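Local atomic coordinates of putative methyltransferase (Porphyromonas gingivalis, PDB entry 3LL7), a protein that probably transfers methyl groups, presumably from S-adenosylmethionine, to a substrate that has not been identified. Residues S84-R89 with E227-A232; T95-L100 with S113-G118; Y168-R173 with L206-P211; I213-T218 with L302-F307. One frame throughout, in Å; residues are numbered along the deposited sequence. Where two conformers were deposited one is given.

Contact 1: S84-R89 with E227-A232; sequences SSYKSR and ELHVVA
Y86 of helix 81-86 meets H229 and V231 of strand 225-233 in a helix-against-sheet contact, with a short polar bond beside one apolar pair. The only hydrogen bond across it joins Y86 OH and H229 ND1, 2.6 Å apart, and either group could be the donor. CG of Y86 is anti to its backbone N (chi1 177°), which places CG on the strand side. The hydroxyl then meets the imidazole at its edge, in the ring plane. The two aromatic planes are 57° apart and approach rim to rim, so this is not a stack.

The other ring nitrogen is fixed from within the strand: H229 NE2 donates to E227 OE1 at 2.8 Å with a nearly straight N-H...O angle of 172°. That oxygen is approached from above the carboxylate plane, while R243 forms a salt bridge with E227 OE2. Gripped at both nitrogens, the imidazole has its rotation defined, and the rings of H259 and F90 enclose it further. Two residues along the strand, on the same side as H229, V231 CG2 packs 3.7 Å from Y86 CE2. R89 holds CG 4.3 Å over the centre of the Y86 ring, but the residue was modelled in two conformers and touches a crystal neighbour, so its approach to H229 CE1 is doubtful evidence.

Strand 225-233 pairs antiparallel with 236-244, which in turn pairs antiparallel with 204-209. This insertion of a reversed strand between two parallel ones is typical of the class I methyltransferase sheet, against one face of which Y86 of helix 81-86 packs here.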
loop_
_atom_site.group_PDB
_atom_site.type_symbol
_atom_site.label_atom_id
_atom_site.label_comp_id
_atom_site.label_asym_id
_atom_site.label_seq_id
_atom_site.Cartn_x
_atom_site.Cartn_y
_atom_site.Cartn_z
ATOM N N SER A 84 7.475 0.378 -0.733
ATOM C CA SER A 84 8.550 1.324 -1.000
ATOM C C SER A 84 9.365 0.796 -2.166
ATOM O O SER A 84 9.603 1.520 -3.096
ATOM C CB SER A 84 9.434 1.555 0.220
ATOM O OG SER A 84 10.243 0.421 0.468
ATOM N N SER A 85 9.747 -0.481 -2.150
ATOM C CA SER A 85 10.560 -1.021 -3.264
ATOM C C SER A 85 9.901 -1.147 -4.647
ATOM O O SER A 85 10.601 -1.117 -5.674
ATOM C CB SER A 85 11.262 -2.330 -2.876
ATOM O OG SER A 85 10.410 -3.223 -2.164
ATOM N N TYR A 86 8.577 -1.335 -4.695
ATOM C CA TYR A 86 7.837 -1.316 -5.971
ATOM C C TYR A 86 8.007 0.010 -6.703
ATOM O O TYR A 86 8.093 0.054 -7.924
ATOM C CB TYR A 86 6.338 -1.532 -5.719
ATOM C CG TYR A 86 5.467 -1.465 -6.966
ATOM C CD1 TYR A 86 5.404 -2.534 -7.861
ATOM C CD2 TYR A 86 4.691 -0.328 -7.240
ATOM C CE1 TYR A 86 4.606 -2.484 -8.994
ATOM C CE2 TYR A 86 3.878 -0.274 -8.354
ATOM C CZ TYR A 86 3.851 -1.347 -9.237
ATOM O OH TYR A 86 3.063 -1.308 -10.322
ATOM N N LYS A 87 8.036 1.096 -5.939
ATOM C CA LYS A 87 8.254 2.435 -6.490
ATOM C C LYS A 87 9.538 2.535 -7.297
ATOM O O LYS A 87 9.614 3.344 -8.230
ATOM C CB LYS A 87 8.336 3.484 -5.378
ATOM C CG LYS A 87 7.032 3.717 -4.654
ATOM C CD LYS A 87 7.304 4.571 -3.410
ATOM C CE LYS A 87 6.059 4.639 -2.546
ATOM N NZ LYS A 87 5.839 3.395 -1.748
ATOM N N SER A 88 10.540 1.724 -6.960
ATOM C CA SER A 88 11.816 1.831 -7.676
ATOM C C SER A 88 11.659 1.530 -9.183
ATOM O O SER A 88 12.471 1.992 -9.987
ATOM C CB SER A 88 12.914 0.968 -7.038
ATOM O OG SER A 88 12.701 -0.395 -7.366
ATOM N N ARG A 89 10.610 0.787 -9.552
ATOM C CA ARG A 89 10.327 0.484 -10.958
ATOM C C ARG A 89 9.981 1.713 -11.809
ATOM O O ARG A 89 10.067 1.646 -13.036
ATOM C CB ARG A 89 9.222 -0.576 -11.099
ATOM C CG ARG A 89 7.820 -0.105 -10.709
ATOM C CD ARG A 89 7.014 0.462 -11.868
ATOM N NE ARG A 89 6.404 -0.581 -12.694
ATOM C CZ ARG A 89 5.779 -0.331 -13.830
ATOM N NH1 ARG A 89 5.681 0.921 -14.249
ATOM N NH2 ARG A 89 5.248 -1.314 -14.538
ATOM N N GLU A 227 -0.508 7.436 -15.796
ATOM C CA GLU A 227 -0.842 6.099 -15.276
ATOM C C GLU A 227 -1.219 6.205 -13.806
ATOM O O GLU A 227 -0.716 7.082 -13.102
ATOM C CB GLU A 227 0.315 5.095 -15.475
ATOM C CG GLU A 227 1.686 5.538 -14.916
ATOM C CD GLU A 227 2.814 4.549 -15.239
ATOM O OE1 GLU A 227 2.571 3.337 -15.341
ATOM O OE2 GLU A 227 3.963 4.992 -15.412
ATOM N N LEU A 228 -2.079 5.299 -13.328
ATOM C CA LEU A 228 -2.439 5.240 -11.915
ATOM C C LEU A 228 -2.303 3.772 -11.479
ATOM O O LEU A 228 -2.817 2.874 -12.139
ATOM C CB LEU A 228 -3.877 5.779 -11.719
ATOM C CG LEU A 228 -4.397 5.926 -10.283
ATOM C CD1 LEU A 228 -5.507 6.947 -10.171
ATOM C CD2 LEU A 228 -4.890 4.529 -9.730
ATOM N N HIS A 229 -1.586 3.526 -10.389
ATOM C CA HIS A 229 -1.363 2.158 -9.936
ATOM C C HIS A 229 -2.078 1.971 -8.601
ATOM O O HIS A 229 -1.923 2.811 -7.690
ATOM C CB HIS A 229 0.130 1.905 -9.725
ATOM C CG HIS A 229 0.920 1.844 -10.999
ATOM N ND1 HIS A 229 1.844 0.856 -11.245
ATOM C CD2 HIS A 229 0.919 2.642 -12.094
ATOM C CE1 HIS A 229 2.380 1.045 -12.438
ATOM N NE2 HIS A 229 1.832 2.122 -12.974
ATOM N N VAL A 230 -2.837 0.882 -8.473
ATOM C CA VAL A 230 -3.470 0.541 -7.199
ATOM C C VAL A 230 -2.651 -0.590 -6.619
ATOM O O VAL A 230 -2.559 -1.678 -7.234
ATOM C CB VAL A 230 -4.944 0.090 -7.382
ATOM C CG1 VAL A 230 -5.552 -0.313 -6.025
ATOM C CG2 VAL A 230 -5.738 1.202 -8.063
ATOM N N VAL A 231 -1.951 -0.312 -5.524
ATOM C CA VAL A 231 -0.927 -1.277 -5.060
ATOM C C VAL A 231 -1.328 -1.942 -3.743
ATOM O O VAL A 231 -1.436 -1.264 -2.699
ATOM C CB VAL A 231 0.456 -0.579 -4.905
ATOM C CG1 VAL A 231 1.533 -1.579 -4.468
ATOM C CG2 VAL A 231 0.866 0.126 -6.233
ATOM N N ALA A 232 -1.535 -3.254 -3.786
ATOM C CA ALA A 232 -1.805 -4.017 -2.572
ATOM C C ALA A 232 -0.559 -4.815 -2.140
ATOM O O ALA A 232 0.246 -5.222 -2.992
ATOM C CB ALA A 232 -2.982 -4.947 -2.773
#

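Contact 2: T95-L100 with S113-G118; sequences TKVVDL and SKASQG
T95 O receives two backbone N-H groups in succession, from S116 N at 2.8 Å (N-H...O angle 145°) and, more weakly, from Q117 N at 3.3 Å. The stronger donor lies in the plane of the T95 carbonyl. Two residues on, the direction of donation reverses: V97 N gives its proton to Q117 O at 2.9 Å, with an angle of 156°. Alternation of this kind, with K96 paired to Q117 and V97 to G118, identifies a parallel bridge. Two CA-H...O contacts supplement it, K96 CA to Q117 O and G118 CA to V97 O, the latter 3.1 Å long.

Outside the backbone, the sheet has two differently filled faces. K96 and Q117 project from the same one, side by side and pointing the same way, and K96 CG lies 3.7 Å from Q117 OE1. The end of the lysine then leads away, toward weak bonds with the carbonyls of F162 and H163. On the V97 side, CG1 of V97 lies 3.9 Å from CB of A115, in the loop leading into the second strand. G118 presents no side chain there, and its CA comes close to the V97 carbonyl. T95 OG1, whose hydrogen-bond partner is R92 O, stands 4.0 Å from A115 CB, while M112 of helix 106-112 covers V97.

The contact joins the two strands of a beta-alpha-beta unit made of strand 96-99, helix 106-112 and strand 117-122. D99, at the end of the first strand, accepts from T101 N and G102 N in a glycine-rich turn, consistent with the cofactor-binding loop that follows the first strand in class I methyltransferases.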
loop_
_atom_site.group_PDB
_atom_site.type_symbol
_atom_site.label_atom_id
_atom_site.label_comp_id
_atom_site.label_asym_id
_atom_site.label_seq_id
_atom_site.Cartn_x
_atom_site.Cartn_y
_atom_site.Cartn_z
ATOM N N THR A 95 19.475 8.339 -12.635
ATOM C CA THR A 95 18.757 9.611 -12.805
ATOM C C THR A 95 18.846 10.502 -11.537
ATOM O O THR A 95 19.552 10.162 -10.581
ATOM C CB THR A 95 17.279 9.353 -13.120
ATOM O OG1 THR A 95 16.770 8.385 -12.193
ATOM C CG2 THR A 95 17.097 8.843 -14.572
ATOM N N LYS A 96 18.131 11.633 -11.566
ATOM C CA LYS A 96 18.046 12.595 -10.467
ATOM C C LYS A 96 16.629 12.598 -9.900
ATOM O O LYS A 96 15.657 12.580 -10.661
ATOM C CB LYS A 96 18.346 14.021 -10.963
ATOM C CG LYS A 96 19.767 14.286 -11.466
ATOM C CD LYS A 96 19.877 15.667 -12.127
ATOM C CE LYS A 96 19.297 15.681 -13.541
ATOM N NZ LYS A 96 19.733 16.875 -14.352
ATOM N N VAL A 97 16.506 12.632 -8.571
ATOM C CA VAL A 97 15.196 12.690 -7.909
ATOM C C VAL A 97 15.111 13.761 -6.808
ATOM O O VAL A 97 16.088 14.072 -6.155
ATOM C CB VAL A 97 14.777 11.299 -7.310
ATOM C CG1 VAL A 97 14.567 10.259 -8.432
ATOM C CG2 VAL A 97 15.807 10.816 -6.303
ATOM N N VAL A 98 13.927 14.325 -6.624
ATOM C CA VAL A 98 13.646 15.171 -5.474
ATOM C C VAL A 98 12.466 14.531 -4.741
ATOM O O VAL A 98 11.466 14.212 -5.368
ATOM C CB VAL A 98 13.284 16.627 -5.895
ATOM C CG1 VAL A 98 12.869 17.485 -4.685
ATOM C CG2 VAL A 98 14.462 17.288 -6.599
ATOM N N ASP A 99 12.601 14.340 -3.429
ATOM C CA ASP A 99 11.496 13.920 -2.568
ATOM C C ASP A 99 11.054 15.111 -1.711
ATOM O O ASP A 99 11.792 15.540 -0.820
ATOM C CB ASP A 99 11.981 12.768 -1.687
ATOM C CG ASP A 99 10.906 12.213 -0.774
ATOM O OD1 ASP A 99 9.861 12.853 -0.533
ATOM O OD2 ASP A 99 11.126 11.083 -0.292
ATOM N N LEU A 100 9.854 15.621 -1.985
ATOM C CA LEU A 100 9.351 16.876 -1.420
ATOM C C LEU A 100 8.840 16.760 -0.004
ATOM O O LEU A 100 8.715 17.787 0.701
ATOM C CB LEU A 100 8.211 17.429 -2.271
ATOM C CG LEU A 100 8.480 17.814 -3.728
ATOM C CD1 LEU A 100 7.185 18.366 -4.314
ATOM C CD2 LEU A 100 9.620 18.829 -3.903
ATOM N N SER A 113 17.778 3.617 -4.793
ATOM C CA SER A 113 18.267 2.299 -5.248
ATOM C C SER A 113 18.526 2.346 -6.743
ATOM O O SER A 113 19.249 1.510 -7.273
ATOM C CB SER A 113 17.299 1.156 -4.916
ATOM O OG SER A 113 16.105 1.225 -5.694
ATOM N N LYS A 114 17.925 3.326 -7.418
ATOM C CA LYS A 114 18.067 3.463 -8.875
ATOM C C LYS A 114 18.763 4.767 -9.275
ATOM O O LYS A 114 19.680 4.773 -10.097
ATOM C CB LYS A 114 16.690 3.384 -9.548
ATOM C CG LYS A 114 15.925 2.057 -9.336
ATOM C CD LYS A 114 16.510 0.878 -10.187
ATOM C CE LYS A 114 16.062 0.918 -11.645
ATOM N NZ LYS A 114 14.559 0.874 -11.876
ATOM N N ALA A 115 18.299 5.878 -8.699
ATOM C CA ALA A 115 18.807 7.209 -9.008
ATOM C C ALA A 115 20.225 7.381 -8.476
ATOM O O ALA A 115 20.596 6.746 -7.492
ATOM C CB ALA A 115 17.887 8.258 -8.398
ATOM N N SER A 116 21.010 8.233 -9.127
ATOM C CA SER A 116 22.382 8.511 -8.683
ATOM C C SER A 116 22.473 9.756 -7.814
ATOM O O SER A 116 23.406 9.895 -7.026
ATOM C CB SER A 116 23.331 8.658 -9.878
ATOM O OG SER A 116 22.831 9.611 -10.812
ATOM N N GLN A 117 21.533 10.679 -7.991
ATOM C CA GLN A 117 21.539 11.928 -7.236
ATOM C C GLN A 117 20.134 12.218 -6.719
ATOM O O GLN A 117 19.155 12.013 -7.433
ATOM C CB GLN A 117 22.016 13.093 -8.111
ATOM C CG GLN A 117 23.325 12.869 -8.843
ATOM C CD GLN A 117 23.613 13.988 -9.819
ATOM O OE1 GLN A 117 23.418 13.845 -11.028
ATOM N NE2 GLN A 117 24.037 15.124 -9.295
ATOM N N GLY A 118 20.038 12.698 -5.480
ATOM C CA GLY A 118 18.742 13.031 -4.903
ATOM C C GLY A 118 18.761 14.183 -3.922
ATOM O O GLY A 118 19.779 14.452 -3.262
#

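Contact 3: Y168-R173 with L206-P211; sequences YVDPAR and LAKLSP
K208 runs alongside strand 166-173 from its neighbour 204-209, parallel strands of the class I methyltransferase sheet. Its CB lies 3.4 Å from Y168 OH; CG, anti to the backbone N (chi1 174°), is 4.0 Å from Y168 OH, and CD is closer to the same oxygen, at 3.3 Å. The phenol's own hydrogen bond goes to D107. The chain then bends at chi3 (139°), which places CE beside the D170 carboxylate, 3.5 Å from OD2. NZ ends in a salt bridge to D170 OD2 at 3.1 Å, reaching it from above the carboxylate plane (55° out of it), and donates also to S79 OG. The two side chains point the same way.

Backbone bonds set this register: V169 N donates to L206 O, and K208 N to V169 O at 2.9 Å. On opposite faces of the sheet, Y168 CD1 packs on L206 CD2 and V169 CG1 on A207 CB.

D170 and P171 begin a D-P-A-R sequence resembling the Asp-Pro motif at the end of the fourth strand in many methyltransferases. A bound ethanediol, probably from the crystallisation liquor, lies about 3 Å from the D170 side chain, consistent with a pocket here. Past D170 the strands part, and P171 CD rests 3.4 Å from K208 O.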
loop_
_atom_site.group_PDB
_atom_site.type_symbol
_atom_site.label_atom_id
_atom_site.label_comp_id
_atom_site.label_asym_id
_atom_site.label_seq_id
_atom_site.Cartn_x
_atom_site.Cartn_y
_atom_site.Cartn_z
ATOM N N TYR A 168 9.024 13.365 -6.408
ATOM C CA TYR A 168 8.160 12.477 -5.632
ATOM C C TYR A 168 7.493 13.246 -4.481
ATOM O O TYR A 168 8.139 14.068 -3.813
ATOM C CB TYR A 168 8.982 11.292 -5.115
ATOM C CG TYR A 168 8.201 10.367 -4.233
ATOM C CD1 TYR A 168 7.244 9.499 -4.768
ATOM C CD2 TYR A 168 8.387 10.384 -2.848
ATOM C CE1 TYR A 168 6.510 8.633 -3.917
ATOM C CE2 TYR A 168 7.661 9.561 -2.014
ATOM C CZ TYR A 168 6.721 8.698 -2.552
ATOM O OH TYR A 168 6.019 7.875 -1.708
ATOM N N VAL A 169 6.198 13.006 -4.279
ATOM C CA VAL A 169 5.454 13.653 -3.217
ATOM C C VAL A 169 4.484 12.665 -2.553
ATOM O O VAL A 169 3.806 11.890 -3.222
ATOM C CB VAL A 169 4.752 14.958 -3.742
ATOM C CG1 VAL A 169 3.768 14.655 -4.895
ATOM C CG2 VAL A 169 4.122 15.794 -2.603
ATOM N N ASP A 170 4.429 12.713 -1.232
ATOM C CA ASP A 170 3.509 11.875 -0.449
ATOM C C ASP A 170 2.757 12.814 0.492
ATOM O O ASP A 170 3.196 13.050 1.618
ATOM C CB ASP A 170 4.334 10.799 0.301
ATOM C CG ASP A 170 3.512 9.969 1.286
ATOM O OD1 ASP A 170 2.265 10.020 1.245
ATOM O OD2 ASP A 170 4.138 9.271 2.129
ATOM N N PRO A 171 1.620 13.375 0.018
ATOM C CA PRO A 171 0.941 14.420 0.789
ATOM C C PRO A 171 0.270 13.890 2.053
ATOM O O PRO A 171 0.015 12.685 2.171
ATOM C CB PRO A 171 -0.105 14.988 -0.190
ATOM C CG PRO A 171 -0.182 14.043 -1.327
ATOM C CD PRO A 171 1.104 13.266 -1.361
ATOM N N ALA A 172 0.020 14.792 3.000
ATOM C CA ALA A 172 -0.722 14.473 4.209
ATOM C C ALA A 172 -2.168 14.966 4.065
ATOM O O ALA A 172 -2.482 15.742 3.147
ATOM C CB ALA A 172 -0.033 15.093 5.438
ATOM N N ARG A 173 -3.034 14.494 4.961
ATOM C CA ARG A 173 -4.465 14.794 4.937
ATOM C C ARG A 173 -4.750 16.014 5.814
ATOM O O ARG A 173 -4.450 16.002 7.010
ATOM C CB ARG A 173 -5.246 13.571 5.439
ATOM C CG ARG A 173 -6.762 13.701 5.406
ATOM C CD ARG A 173 -7.435 12.443 5.946
ATOM N NE ARG A 173 -8.892 12.540 5.874
ATOM C CZ ARG A 173 -9.742 11.608 6.302
ATOM N NH1 ARG A 173 -9.298 10.480 6.848
ATOM N NH2 ARG A 173 -11.048 11.806 6.188
ATOM N N LEU A 206 5.719 11.860 -9.401
ATOM C CA LEU A 206 5.121 10.605 -8.875
ATOM C C LEU A 206 4.533 10.947 -7.507
ATOM O O LEU A 206 5.272 11.407 -6.621
ATOM C CB LEU A 206 6.192 9.522 -8.724
ATOM C CG LEU A 206 5.707 8.128 -8.268
ATOM C CD1 LEU A 206 4.726 7.495 -9.295
ATOM C CD2 LEU A 206 6.881 7.193 -7.952
ATOM N N ALA A 207 3.221 10.800 -7.366
ATOM C CA ALA A 207 2.529 11.122 -6.125
ATOM C C ALA A 207 1.989 9.849 -5.512
ATOM O O ALA A 207 1.361 9.034 -6.207
ATOM C CB ALA A 207 1.387 12.091 -6.382
ATOM N N LYS A 208 2.252 9.678 -4.220
ATOM C CA LYS A 208 1.714 8.547 -3.480
ATOM C C LYS A 208 0.508 9.025 -2.719
ATOM O O LYS A 208 0.602 9.955 -1.916
ATOM C CB LYS A 208 2.747 8.016 -2.483
ATOM C CG LYS A 208 2.169 6.917 -1.575
ATOM C CD LYS A 208 3.193 6.617 -0.473
ATOM C CE LYS A 208 2.558 6.428 0.862
ATOM N NZ LYS A 208 3.634 6.248 1.880
ATOM N N LEU A 209 -0.628 8.377 -2.955
ATOM C CA LEU A 209 -1.897 8.823 -2.394
ATOM C C LEU A 209 -2.497 7.774 -1.480
ATOM O O LEU A 209 -2.224 6.579 -1.620
ATOM C CB LEU A 209 -2.878 9.148 -3.515
ATOM C CG LEU A 209 -2.452 10.183 -4.552
ATOM C CD1 LEU A 209 -3.482 10.220 -5.682
ATOM C CD2 LEU A 209 -2.298 11.558 -3.913
ATOM N N SER A 210 -3.314 8.228 -0.518
ATOM C CA SER A 210 -4.021 7.311 0.379
ATOM C C SER A 210 -4.928 6.327 -0.361
ATOM O O SER A 210 -5.592 6.717 -1.308
ATOM C CB SER A 210 -4.893 8.111 1.343
ATOM O OG SER A 210 -5.752 7.230 2.041
ATOM N N PRO A 211 -4.998 5.061 0.099
ATOM C CA PRO A 211 -5.996 4.143 -0.467
ATOM C C PRO A 211 -7.473 4.580 -0.261
ATOM O O PRO A 211 -8.366 3.954 -0.819
ATOM C CB PRO A 211 -5.727 2.807 0.254
ATOM C CG PRO A 211 -4.555 2.974 1.055
ATOM C CD PRO A 211 -4.265 4.449 1.225
HETATM O O HOH W 1 -0.567 10.563 0.473
#

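Contact 4: I213-T218 with L302-F307; sequences IDLWDT and LKAGAF
K303 directs its ammonium group at I213 O, the carbonyl just before the N-cap of helix 215-221, although a helix N-terminus might be expected to repel a cation. The bond from NZ is 2.9 Å long but bent: NZ stands above the carbonyl plane, 47° out of it. P211 O accepts from the same nitrogen, so two carbonyls of the turn leading into the helix grip K303 NZ.

D214 is the N-cap residue. Its OD2 uses the anti lone pair to accept from D217 N at 2.8 Å (159°), while its O takes both T218 N and T218 OG1, which arrive from opposite faces of the carbonyl plane. A water, 2.9 Å from L215 N, accepts that N-H and also a weak bond from K303 NZ.

Apolar contact comes mainly from L215, which fits against the last turn of helix 299-304. The K303 chain bends at chi2 (66°), which places CD; beyond it CE lies 3.7 Å from L215 CD1. The helix ends at A304; G305, with positive phi, is the first residue to leave helical geometry. L215, K303 and A304 all pack on V230 of strand 225-233, so the contact joins helix 215-221, which packs against the large mixed sheet, to a helix of the ferredoxin-like region. The second methyl of the leucine, L215 CD2, lies 3.8 Å from A304 CA.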
loop_
_atom_site.group_PDB
_atom_site.type_symbol
_atom_site.label_atom_id
_atom_site.label_comp_id
_atom_site.label_asym_id
_atom_site.label_seq_id
_atom_site.Cartn_x
_atom_site.Cartn_y
_atom_site.Cartn_z
ATOM N N ILE A 213 -8.626 7.589 -1.161
ATOM C CA ILE A 213 -8.966 8.522 -2.244
ATOM C C ILE A 213 -9.717 7.807 -3.344
ATOM O O ILE A 213 -9.397 6.676 -3.687
ATOM C CB ILE A 213 -7.707 9.206 -2.860
ATOM C CG1 ILE A 213 -6.790 9.735 -1.765
ATOM C CG2 ILE A 213 -8.101 10.383 -3.781
ATOM C CD1 ILE A 213 -7.206 11.058 -1.216
ATOM N N ASP A 214 -10.738 8.472 -3.870
ATOM C CA ASP A 214 -11.511 7.951 -4.984
ATOM C C ASP A 214 -10.666 7.998 -6.267
ATOM O O ASP A 214 -10.083 9.046 -6.586
ATOM C CB ASP A 214 -12.767 8.813 -5.140
ATOM C CG ASP A 214 -13.747 8.242 -6.121
ATOM O OD1 ASP A 214 -14.474 7.302 -5.741
ATOM O OD2 ASP A 214 -13.806 8.750 -7.262
ATOM N N LEU A 215 -10.602 6.881 -6.999
ATOM C CA LEU A 215 -9.870 6.840 -8.275
ATOM C C LEU A 215 -10.400 7.821 -9.281
ATOM O O LEU A 215 -9.618 8.527 -9.920
ATOM C CB LEU A 215 -9.888 5.447 -8.924
ATOM C CG LEU A 215 -8.685 4.563 -8.712
ATOM C CD1 LEU A 215 -8.813 3.955 -7.335
ATOM C CD2 LEU A 215 -8.634 3.459 -9.762
ATOM N N TRP A 216 -11.723 7.862 -9.435
ATOM C CA TRP A 216 -12.320 8.700 -10.452
ATOM C C TRP A 216 -12.128 10.170 -10.076
ATOM O O TRP A 216 -11.744 10.977 -10.921
ATOM C CB TRP A 216 -13.792 8.321 -10.708
ATOM C CG TRP A 216 -14.379 8.959 -11.938
ATOM C CD1 TRP A 216 -15.503 9.734 -11.996
ATOM C CD2 TRP A 216 -13.868 8.897 -13.280
ATOM N NE1 TRP A 216 -15.728 10.154 -13.287
ATOM C CE2 TRP A 216 -14.738 9.657 -14.094
ATOM C CE3 TRP A 216 -12.759 8.277 -13.873
ATOM C CZ2 TRP A 216 -14.536 9.812 -15.470
ATOM C CZ3 TRP A 216 -12.560 8.434 -15.245
ATOM C CH2 TRP A 216 -13.445 9.193 -16.025
ATOM N N ASP A 217 -12.312 10.501 -8.797
ATOM C CA ASP A 217 -12.039 11.860 -8.310
ATOM C C ASP A 217 -10.608 12.271 -8.649
ATOM O O ASP A 217 -10.379 13.372 -9.154
ATOM C CB ASP A 217 -12.255 11.968 -6.796
ATOM C CG ASP A 217 -12.067 13.406 -6.266
ATOM O OD1 ASP A 217 -12.928 14.261 -6.563
ATOM O OD2 ASP A 217 -11.077 13.677 -5.544
ATOM N N THR A 218 -9.652 11.382 -8.374
ATOM C CA THR A 218 -8.266 11.633 -8.716
ATOM C C THR A 218 -8.087 11.908 -10.207
ATOM O O THR A 218 -7.441 12.890 -10.575
ATOM C CB THR A 218 -7.341 10.463 -8.307
ATOM O OG1 THR A 218 -7.442 10.238 -6.896
ATOM C CG2 THR A 218 -5.871 10.757 -8.672
ATOM N N LEU A 302 -10.503 -4.911 -6.758
ATOM C CA LEU A 302 -11.725 -4.332 -6.214
ATOM C C LEU A 302 -11.656 -2.807 -6.106
ATOM O O LEU A 302 -12.580 -2.114 -6.523
ATOM C CB LEU A 302 -12.033 -4.960 -4.839
ATOM C CG LEU A 302 -12.464 -6.432 -4.863
ATOM C CD1 LEU A 302 -12.524 -6.988 -3.415
ATOM C CD2 LEU A 302 -13.783 -6.615 -5.576
ATOM N N LYS A 303 -10.565 -2.295 -5.547
ATOM C CA LYS A 303 -10.402 -0.855 -5.390
ATOM C C LYS A 303 -10.315 -0.153 -6.759
ATOM O O LYS A 303 -10.833 0.952 -6.910
ATOM C CB LYS A 303 -9.138 -0.559 -4.574
ATOM C CG LYS A 303 -8.773 0.937 -4.515
ATOM C CD LYS A 303 -9.804 1.785 -3.740
ATOM C CE LYS A 303 -9.455 3.255 -3.806
ATOM N NZ LYS A 303 -10.422 4.099 -3.020
ATOM N N ALA A 304 -9.630 -0.782 -7.728
ATOM C CA ALA A 304 -9.455 -0.197 -9.083
ATOM C C ALA A 304 -10.771 -0.157 -9.847
ATOM O O ALA A 304 -10.938 0.647 -10.745
ATOM C CB ALA A 304 -8.407 -1.015 -9.889
ATOM N N GLY A 305 -11.673 -1.064 -9.486
ATOM C CA GLY A 305 -13.005 -1.158 -10.075
ATOM C C GLY A 305 -13.101 -1.925 -11.381
ATOM O O GLY A 305 -14.023 -1.659 -12.173
ATOM N N ALA A 306 -12.202 -2.883 -11.600
ATOM C CA ALA A 306 -12.198 -3.696 -12.824
ATOM C C ALA A 306 -13.216 -4.857 -12.731
ATOM O O ALA A 306 -12.899 -5.988 -13.096
ATOM C CB ALA A 306 -10.772 -4.282 -13.074
ATOM N N PHE A 307 -14.430 -4.560 -12.279
ATOM C CA PHE A 307 -15.429 -5.605 -11.963
ATOM C C PHE A 307 -15.814 -6.435 -13.196
ATOM O O PHE A 307 -15.798 -7.695 -13.167
ATOM C CB PHE A 307 -16.678 -4.939 -11.367
ATOM C CG PHE A 307 -16.405 -4.063 -10.134
ATOM C CD1 PHE A 307 -15.748 -4.578 -9.003
ATOM C CD2 PHE A 307 -16.840 -2.744 -10.104
ATOM C CE1 PHE A 307 -15.503 -3.773 -7.860
ATOM C CE2 PHE A 307 -16.600 -1.911 -8.968
ATOM C CZ PHE A 307 -15.928 -2.439 -7.849
HETATM O O HOH W 2 -12.012 4.633 -5.836
#

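Contacts 1, 2 and 3 all reach the large mixed sheet. Contacts 2 and 3 sit on neighbouring strands, their centres about 17 Å apart, and V98 O to Y168 N at 2.8 Å is a probable hydrogen bond between them. Contact 1 meets contact 2 through S88 O and K114 NZ (3.0 Å, probably bonded), and contact 3 through K87 CE, 3.3 Å from Y168 OH. Contact 4 backs onto the other side of strand 225-233, where V230 CG2 lies 3.9 Å from A304 CB; contact 2 is remote from it, about 16 Å at the nearest atoms. The presumed cofactor site would lie by 95-100 and 168-173, near D99 and D170.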